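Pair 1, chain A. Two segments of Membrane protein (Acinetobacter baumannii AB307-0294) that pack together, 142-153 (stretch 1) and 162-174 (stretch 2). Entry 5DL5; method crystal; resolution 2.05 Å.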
# COMPACT_ATOMS: atom_id res chain seq x y z
N MET A 142 -10.15 3.19 -4.87
CA MET A 142 -10.77 3.05 -6.22
C MET A 142 -9.76 2.98 -7.36
O MET A 142 -9.94 2.20 -8.33
CB MET A 142 -11.75 4.12 -6.49
CG MET A 142 -12.99 4.11 -5.64
SD MET A 142 -14.00 2.63 -5.69
CE MET A 142 -14.24 2.43 -7.47
N VAL A 143 -8.76 3.80 -7.24
CA VAL A 143 -7.79 4.02 -8.30
C VAL A 143 -6.37 4.14 -7.69
O VAL A 143 -6.20 4.53 -6.57
CB VAL A 143 -8.13 5.30 -9.14
CG1 VAL A 143 -9.42 5.08 -9.90
CG2 VAL A 143 -8.29 6.55 -8.29
N PRO A 144 -5.34 3.92 -8.53
CA PRO A 144 -3.94 3.94 -7.99
C PRO A 144 -3.41 5.29 -7.80
O PRO A 144 -3.79 6.27 -8.43
CB PRO A 144 -3.14 3.09 -9.00
CG PRO A 144 -4.05 2.91 -10.22
CD PRO A 144 -5.44 3.38 -9.89
N GLU A 145 -2.57 5.38 -6.82
CA GLU A 145 -1.76 6.54 -6.59
C GLU A 145 -0.64 6.62 -7.63
O GLU A 145 -0.07 5.56 -7.99
CB GLU A 145 -1.20 6.45 -5.15
CG GLU A 145 -0.21 7.55 -4.76
CD GLU A 145 0.33 7.40 -3.35
OE1 GLU A 145 0.07 6.33 -2.73
OE2 GLU A 145 0.85 8.44 -2.86
N TYR A 146 -0.40 7.82 -8.17
CA TYR A 146 0.62 8.02 -9.21
C TYR A 146 1.75 8.83 -8.77
O TYR A 146 1.58 9.87 -8.15
CB TYR A 146 0.06 8.67 -10.55
CG TYR A 146 -1.06 7.84 -11.22
CD1 TYR A 146 -0.83 6.56 -11.61
CD2 TYR A 146 -2.36 8.33 -11.41
CE1 TYR A 146 -1.80 5.79 -12.19
CE2 TYR A 146 -3.36 7.57 -12.04
CZ TYR A 146 -3.08 6.28 -12.39
OH TYR A 146 -3.94 5.39 -13.03
N PHE A 147 2.95 8.42 -9.16
CA PHE A 147 4.14 9.28 -8.94
C PHE A 147 4.72 9.75 -10.29
O PHE A 147 4.60 9.03 -11.23
CB PHE A 147 5.15 8.49 -8.16
CG PHE A 147 4.82 8.35 -6.68
CD1 PHE A 147 5.20 9.36 -5.75
CD2 PHE A 147 4.15 7.25 -6.23
CE1 PHE A 147 4.99 9.19 -4.40
CE2 PHE A 147 3.89 7.11 -4.87
CZ PHE A 147 4.28 8.08 -3.97
N THR A 148 5.30 10.94 -10.35
CA THR A 148 5.95 11.42 -11.52
C THR A 148 7.43 11.63 -11.24
O THR A 148 7.80 12.32 -10.34
CB THR A 148 5.33 12.73 -12.02
OG1 THR A 148 3.91 12.56 -12.12
CG2 THR A 148 5.90 13.23 -13.44
N GLY A 149 8.25 11.04 -12.10
CA GLY A 149 9.71 11.21 -12.03
C GLY A 149 10.35 10.11 -12.81
O GLY A 149 9.74 9.68 -13.78
N THR A 150 11.55 9.68 -12.39
CA THR A 150 12.39 8.80 -13.15
C THR A 150 12.78 7.59 -12.31
O THR A 150 13.18 7.79 -11.17
CB THR A 150 13.74 9.51 -13.53
OG1 THR A 150 13.41 10.62 -14.28
CG2 THR A 150 14.66 8.62 -14.56
N LEU A 151 12.63 6.39 -12.85
CA LEU A 151 13.00 5.18 -12.17
C LEU A 151 13.84 4.36 -13.05
O LEU A 151 13.47 4.00 -14.19
CB LEU A 151 11.79 4.35 -11.79
CG LEU A 151 12.02 3.06 -10.99
CD1 LEU A 151 12.51 3.40 -9.61
CD2 LEU A 151 10.77 2.13 -10.86
N LEU A 152 14.98 4.00 -12.53
CA LEU A 152 15.84 3.08 -13.21
C LEU A 152 15.77 1.74 -12.49
O LEU A 152 15.88 1.71 -11.24
CB LEU A 152 17.33 3.53 -13.13
CG LEU A 152 18.42 2.61 -13.74
CD1 LEU A 152 19.56 3.44 -14.18
CD2 LEU A 152 18.97 1.57 -12.78
N THR A 153 15.67 0.65 -13.29
CA THR A 153 15.50 -0.70 -12.83
C THR A 153 16.51 -1.59 -13.59
O THR A 153 16.43 -1.75 -14.80
CB THR A 153 14.09 -1.23 -13.05
OG1 THR A 153 13.21 -0.35 -12.37
CG2 THR A 153 13.91 -2.60 -12.42
N VAL A 162 17.92 -4.11 -8.82
CA VAL A 162 18.40 -2.87 -8.22
C VAL A 162 17.61 -1.73 -8.82
O VAL A 162 17.40 -1.68 -10.06
CB VAL A 162 19.93 -2.67 -8.41
CG1 VAL A 162 20.33 -1.34 -7.91
CG2 VAL A 162 20.80 -3.74 -7.76
N VAL A 163 17.20 -0.80 -7.97
CA VAL A 163 16.47 0.37 -8.40
C VAL A 163 17.10 1.64 -7.88
O VAL A 163 17.75 1.63 -6.83
CB VAL A 163 14.99 0.31 -7.97
CG1 VAL A 163 14.35 -0.94 -8.56
CG2 VAL A 163 14.80 0.16 -6.46
N ALA A 164 16.93 2.71 -8.65
CA ALA A 164 17.23 4.06 -8.24
C ALA A 164 16.24 5.00 -8.90
O ALA A 164 15.96 4.86 -10.09
CB ALA A 164 18.69 4.46 -8.63
N GLY A 165 15.73 5.99 -8.16
CA GLY A 165 14.72 6.88 -8.73
C GLY A 165 14.72 8.19 -8.08
O GLY A 165 15.29 8.45 -7.05
N LYS A 166 14.08 9.10 -8.74
CA LYS A 166 13.83 10.41 -8.23
C LYS A 166 12.41 10.85 -8.63
O LYS A 166 12.11 10.87 -9.80
CB LYS A 166 14.78 11.41 -8.82
CG LYS A 166 14.41 12.78 -8.26
CD LYS A 166 15.45 13.86 -8.45
CE LYS A 166 15.51 14.27 -9.86
NZ LYS A 166 16.46 15.40 -9.87
N PHE A 167 11.60 11.25 -7.68
CA PHE A 167 10.17 11.66 -7.92
C PHE A 167 9.91 13.01 -7.44
O PHE A 167 10.39 13.38 -6.34
CB PHE A 167 9.28 10.59 -7.25
CG PHE A 167 9.46 9.26 -7.91
CD1 PHE A 167 8.82 9.01 -9.15
CD2 PHE A 167 10.40 8.35 -7.42
CE1 PHE A 167 9.05 7.85 -9.85
CE2 PHE A 167 10.63 7.16 -8.14
CZ PHE A 167 9.96 6.93 -9.35
N THR A 168 9.17 13.79 -8.23
CA THR A 168 8.83 15.14 -7.83
C THR A 168 7.31 15.41 -7.77
O THR A 168 6.93 16.52 -7.45
CB THR A 168 9.40 16.25 -8.84
OG1 THR A 168 8.98 15.83 -10.12
CG2 THR A 168 10.95 16.29 -8.73
N LYS A 169 6.48 14.44 -8.09
CA LYS A 169 5.04 14.67 -7.90
C LYS A 169 4.45 13.40 -7.33
O LYS A 169 4.91 12.30 -7.68
CB LYS A 169 4.29 14.98 -9.22
CG LYS A 169 4.79 16.36 -9.89
CD LYS A 169 3.82 16.63 -11.07
CE LYS A 169 4.15 17.95 -11.74
NZ LYS A 169 2.97 18.06 -12.70
N ASP A 170 3.42 13.59 -6.53
CA ASP A 170 2.67 12.45 -5.96
C ASP A 170 1.21 12.79 -6.06
O ASP A 170 0.81 13.81 -5.61
CB ASP A 170 3.13 12.28 -4.52
CG ASP A 170 2.27 11.23 -3.72
OD1 ASP A 170 1.62 10.40 -4.33
OD2 ASP A 170 2.24 11.33 -2.50
N GLN A 171 0.46 11.96 -6.75
CA GLN A 171 -0.99 12.22 -6.95
C GLN A 171 -1.81 11.05 -6.32
O GLN A 171 -1.89 9.96 -6.89
CB GLN A 171 -1.34 12.31 -8.47
CG GLN A 171 -2.85 12.69 -8.66
CD GLN A 171 -3.31 12.96 -10.13
OE1 GLN A 171 -2.70 12.56 -11.05
NE2 GLN A 171 -4.39 13.54 -10.29
N MET A 172 -2.36 11.31 -5.14
CA MET A 172 -3.06 10.27 -4.40
C MET A 172 -4.43 10.00 -5.04
O MET A 172 -4.93 10.79 -5.89
CB MET A 172 -3.26 10.66 -2.92
CG MET A 172 -2.54 9.71 -1.99
SD MET A 172 -3.17 8.03 -2.09
CE MET A 172 -4.74 8.23 -1.22
N SER A 173 -4.96 8.85 -4.69
CA SER A 173 -6.16 8.32 -5.35
C SER A 173 -7.39 9.22 -5.35
O SER A 173 -8.17 9.19 -6.26
CB SER A 173 -6.53 7.00 -4.61
OG SER A 173 -5.38 6.14 -4.71
N ASP A 174 -7.52 10.06 -4.32
CA ASP A 174 -8.64 10.95 -4.14
C ASP A 174 -8.34 12.41 -4.42
O ASP A 174 -9.01 13.33 -3.84
CB ASP A 174 -9.17 10.80 -2.69
CG ASP A 174 -8.16 11.30 -1.62
OD1 ASP A 174 -6.93 11.40 -1.88
OD2 ASP A 174 -8.62 11.66 -0.52

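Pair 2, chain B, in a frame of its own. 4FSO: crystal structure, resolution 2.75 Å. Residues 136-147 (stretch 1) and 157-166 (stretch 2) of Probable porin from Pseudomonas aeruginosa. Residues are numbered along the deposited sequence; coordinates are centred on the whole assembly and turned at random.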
# COMPACT_ATOMS: atom_id res chain seq x y z
N LEU B 136 13.59 1.52 -2.24
CA LEU B 136 14.32 0.89 -3.36
C LEU B 136 13.90 -0.56 -3.61
O LEU B 136 13.61 -0.96 -4.75
CB LEU B 136 15.83 0.97 -3.13
CG LEU B 136 16.66 0.32 -4.24
CD1 LEU B 136 16.50 1.09 -5.54
CD2 LEU B 136 18.12 0.21 -3.85
N LEU B 137 13.88 -1.34 -2.54
CA LEU B 137 13.52 -2.74 -2.62
C LEU B 137 12.38 -2.95 -1.63
O LEU B 137 12.44 -2.46 -0.50
CB LEU B 137 14.73 -3.62 -2.27
CG LEU B 137 16.08 -3.28 -2.93
CD1 LEU B 137 17.18 -4.23 -2.49
CD2 LEU B 137 16.00 -3.22 -4.46
N PRO B 138 11.31 -3.64 -2.06
CA PRO B 138 10.13 -3.82 -1.20
C PRO B 138 10.44 -4.55 0.11
O PRO B 138 11.53 -5.09 0.29
CB PRO B 138 9.17 -4.64 -2.07
CG PRO B 138 10.02 -5.26 -3.14
CD PRO B 138 11.16 -4.31 -3.37
N THR B 139 9.49 -4.53 1.03
CA THR B 139 9.62 -5.29 2.25
C THR B 139 9.38 -6.75 1.90
O THR B 139 8.77 -7.05 0.88
CB THR B 139 8.57 -4.88 3.29
OG1 THR B 139 8.22 -3.50 3.09
CG2 THR B 139 9.10 -5.10 4.69
N LEU B 140 9.86 -7.64 2.74
CA LEU B 140 9.75 -9.05 2.43
C LEU B 140 9.19 -9.75 3.65
O LEU B 140 9.83 -9.78 4.69
CB LEU B 140 11.13 -9.60 2.11
CG LEU B 140 11.11 -10.90 1.32
CD1 LEU B 140 10.52 -10.64 -0.04
CD2 LEU B 140 12.49 -11.50 1.20
N PHE B 141 8.00 -10.33 3.54
CA PHE B 141 7.46 -11.05 4.69
C PHE B 141 7.63 -12.53 4.51
O PHE B 141 7.82 -13.02 3.40
CB PHE B 141 6.01 -10.66 4.96
CG PHE B 141 5.86 -9.23 5.37
CD1 PHE B 141 5.80 -8.88 6.71
CD2 PHE B 141 5.84 -8.22 4.42
CE1 PHE B 141 5.69 -7.55 7.10
CE2 PHE B 141 5.72 -6.88 4.80
CZ PHE B 141 5.64 -6.55 6.14
N HIS B 142 7.60 -13.25 5.63
CA HIS B 142 7.73 -14.70 5.60
C HIS B 142 6.57 -15.38 6.29
O HIS B 142 6.13 -14.95 7.36
CB HIS B 142 9.07 -15.14 6.15
CG HIS B 142 10.18 -15.02 5.15
ND1 HIS B 142 10.59 -13.81 4.64
CD2 HIS B 142 10.92 -15.96 4.53
CE1 HIS B 142 11.56 -14.01 3.76
NE2 HIS B 142 11.78 -15.31 3.68
N GLY B 143 6.06 -16.42 5.66
CA GLY B 143 4.92 -17.11 6.22
C GLY B 143 4.11 -17.91 5.23
O GLY B 143 4.65 -18.51 4.32
N ALA B 144 2.81 -17.91 5.43
CA ALA B 144 1.94 -18.86 4.76
C ALA B 144 0.69 -18.16 4.26
O ALA B 144 0.13 -17.28 4.95
CB ALA B 144 1.56 -19.99 5.72
N GLN B 145 0.25 -18.54 3.08
CA GLN B 145 -0.96 -17.97 2.56
C GLN B 145 -1.81 -19.00 1.85
O GLN B 145 -1.37 -19.63 0.88
CB GLN B 145 -0.66 -16.79 1.64
CG GLN B 145 -1.91 -16.09 1.17
CD GLN B 145 -1.63 -14.85 0.34
OE1 GLN B 145 -0.48 -14.55 0.01
NE2 GLN B 145 -2.68 -14.12 0.01
N LEU B 146 -3.03 -19.17 2.37
CA LEU B 146 -4.06 -19.97 1.71
C LEU B 146 -5.09 -19.05 1.08
O LEU B 146 -5.65 -18.19 1.77
CB LEU B 146 -4.75 -20.85 2.74
CG LEU B 146 -5.97 -21.61 2.24
CD1 LEU B 146 -5.52 -22.71 1.29
CD2 LEU B 146 -6.80 -22.17 3.39
N THR B 147 -5.32 -19.20 -0.22
CA THR B 147 -6.50 -18.59 -0.84
C THR B 147 -7.42 -19.65 -1.48
O THR B 147 -6.96 -20.70 -1.94
CB THR B 147 -6.14 -17.47 -1.85
OG1 THR B 147 -5.79 -18.04 -3.11
CG2 THR B 147 -4.99 -16.65 -1.35
N SER B 157 -9.26 -15.98 2.04
CA SER B 157 -7.82 -15.89 2.19
C SER B 157 -7.47 -16.03 3.64
O SER B 157 -8.21 -15.54 4.50
CB SER B 157 -7.31 -14.52 1.71
OG SER B 157 -7.90 -14.13 0.48
N ALA B 158 -6.34 -16.66 3.92
CA ALA B 158 -5.80 -16.71 5.27
C ALA B 158 -4.29 -16.57 5.22
O ALA B 158 -3.64 -17.11 4.32
CB ALA B 158 -6.20 -18.00 5.97
N THR B 159 -3.73 -15.88 6.20
CA THR B 159 -2.33 -15.54 6.12
C THR B 159 -1.70 -15.40 7.50
O THR B 159 -2.20 -14.67 8.35
CB THR B 159 -2.15 -14.21 5.35
OG1 THR B 159 -2.60 -14.38 4.00
CG2 THR B 159 -0.70 -13.75 5.37
N ARG B 160 -0.59 -16.08 7.70
CA ARG B 160 0.15 -16.01 8.95
C ARG B 160 1.60 -15.62 8.67
O ARG B 160 2.31 -16.27 7.88
CB ARG B 160 0.07 -17.37 9.67
CG ARG B 160 1.06 -17.53 10.82
CD ARG B 160 0.76 -18.78 11.64
NE ARG B 160 -0.63 -18.85 12.08
CZ ARG B 160 -1.01 -18.89 13.36
NH1 ARG B 160 -0.10 -18.87 14.32
NH2 ARG B 160 -2.30 -18.95 13.67
N LEU B 161 2.05 -14.53 9.29
CA LEU B 161 3.40 -14.03 9.01
C LEU B 161 4.28 -13.99 10.25
O LEU B 161 3.97 -13.34 11.25
CB LEU B 161 3.35 -12.66 8.33
CG LEU B 161 2.55 -12.63 7.03
CD1 LEU B 161 2.33 -11.21 6.53
CD2 LEU B 161 3.22 -13.48 5.96
N GLU B 162 5.40 -14.70 10.16
CA GLU B 162 6.30 -14.85 11.28
C GLU B 162 7.38 -13.77 11.29
O GLU B 162 7.66 -13.19 12.34
CB GLU B 162 6.96 -16.23 11.21
CG GLU B 162 5.97 -17.39 11.15
CD GLU B 162 5.13 -17.54 12.43
OE1 GLU B 162 5.50 -16.97 13.49
OE2 GLU B 162 4.09 -18.23 12.38
N ARG B 163 7.97 -13.51 10.13
CA ARG B 163 9.13 -12.63 10.03
C ARG B 163 9.00 -11.62 8.91
O ARG B 163 8.06 -11.66 8.11
CB ARG B 163 10.41 -13.45 9.79
CG ARG B 163 10.79 -14.41 10.90
CD ARG B 163 11.15 -13.68 12.18
NE ARG B 163 11.55 -14.59 13.25
N TYR B 164 9.96 -10.70 8.84
CA TYR B 164 9.97 -9.73 7.77
C TYR B 164 11.34 -9.09 7.63
O TYR B 164 12.13 -9.09 8.56
CB TYR B 164 8.87 -8.67 7.98
CG TYR B 164 9.30 -7.36 8.61
CD1 TYR B 164 9.81 -7.31 9.90
CD2 TYR B 164 9.17 -6.17 7.91
CE1 TYR B 164 10.19 -6.12 10.46
CE2 TYR B 164 9.54 -4.97 8.47
CZ TYR B 164 10.05 -4.95 9.75
OH TYR B 164 10.42 -3.74 10.32
N THR B 165 11.61 -8.54 6.45
CA THR B 165 12.90 -7.94 6.15
C THR B 165 12.71 -6.58 5.49
O THR B 165 12.14 -6.50 4.39
CB THR B 165 13.71 -8.85 5.19
OG1 THR B 165 13.85 -10.17 5.75
CG2 THR B 165 15.09 -8.25 4.89
N ALA B 166 13.17 -5.51 6.13
CA ALA B 166 13.02 -4.16 5.57
C ALA B 166 13.87 -3.94 4.32
O ALA B 166 13.52 -3.13 3.46
CB ALA B 166 13.33 -3.09 6.63

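Pair 1 and pair 2 share an antiparallel two-stranded arrangement in which the first stretch turns a corner at a glycine while the second runs on as one strand; 14 central residues superpose with an RMSD of 0.4 Å. The strand segments before and after the corner meet the long strand at 155° and 174° in pair 1, and at 160° and 175° in pair 2.

The corner glycines, Gly149(A) and Gly143(B), fall 0.2 Å apart at CA and have nearly the same backbone angles, phi/psi 162/-149 and 158/-144. Both lie close against the partner strand: Gly149(A) CA is 3.3 Å from Lys166(A) O, and Gly143(B) CA is 3.2 Å from Arg160(B) O, each a CA-H...O contact. A CB here would point toward the partner and clash with that carbonyl oxygen, at 2.1 Å from Lys166(A) O in pair 1 and 2.0 Å from Arg160(B) O in pair 2.

Backbone hydrogen bonding follows the same plan. Just before the corner, Thr168(A) N donates to Thr148(A) O at 2.9 Å, and Glu162(B) N to His142(B) O at 2.9 Å. In both pairs the nearest-CA register skips one residue here, a beta bulge in pair 1, where Lys169(A) N adds a weak bond of 3.4 Å to the same Thr148(A) O. Past the corner, Thr150(A) N bonds Lys166(A) O at 2.9 Å, matched by Ala144(B) N to Arg160(B) O at 3.0 Å.

Phe147(A) and Phe141(B) occupy the same place, both with chi1 m and side-chain centres 0.5 Å apart. Each touches the apolar residue that pairs with the corner glycine across the strands: Phe147(A) CB lies 3.8 Å from Phe167(A) CD1, and Phe141(B) CB lies 4.0 Å from Leu161(B) CD1. The ring of Phe167(A) extends farther along the strand, bringing its CZ to 4.0 Å from Leu151(A) CB, near the ring edge. In pair 2 the position of Leu151(A) holds Gln145(B), whose CG packs 3.4 Å from Thr159(B) OG1. Thr159(B) matches Gly165(A), where a CB would come tight against Leu151(A) CD1, at 3.1 Å, and clash with Thr150(A) O, at 3.0 Å.

A clear chemical contrast surrounds the cross-strand partner of this phenylalanine. Asp170(A) places OD1 over one face of the Phe147(A) ring and 2.6 Å from Glu145(A) OE2. The matched Tyr164(B) instead sets its ring beside Phe141(B), planes at 26° and centroids 5.5 Å apart, slid so that they barely overlap. Thr139(B), in the place of Glu145(A), brings its CG2 to 3.4 Å from Tyr164(B) CD2, at the ring edge. Where pair 1 has two acid groups, pair 2 has a methyl-to-ring contact and a slid aromatic pair.

On the face that carries Thr148(A) and His142(B), the lysines Lys166(A) and Lys169(A) match Arg160(B) and Arg163(B); the ends of Lys166(A), Lys169(A) and Arg160(B) lead away from the partner strand, as does the modelled part of Arg163(B), whose guanidinium group is absent from the model.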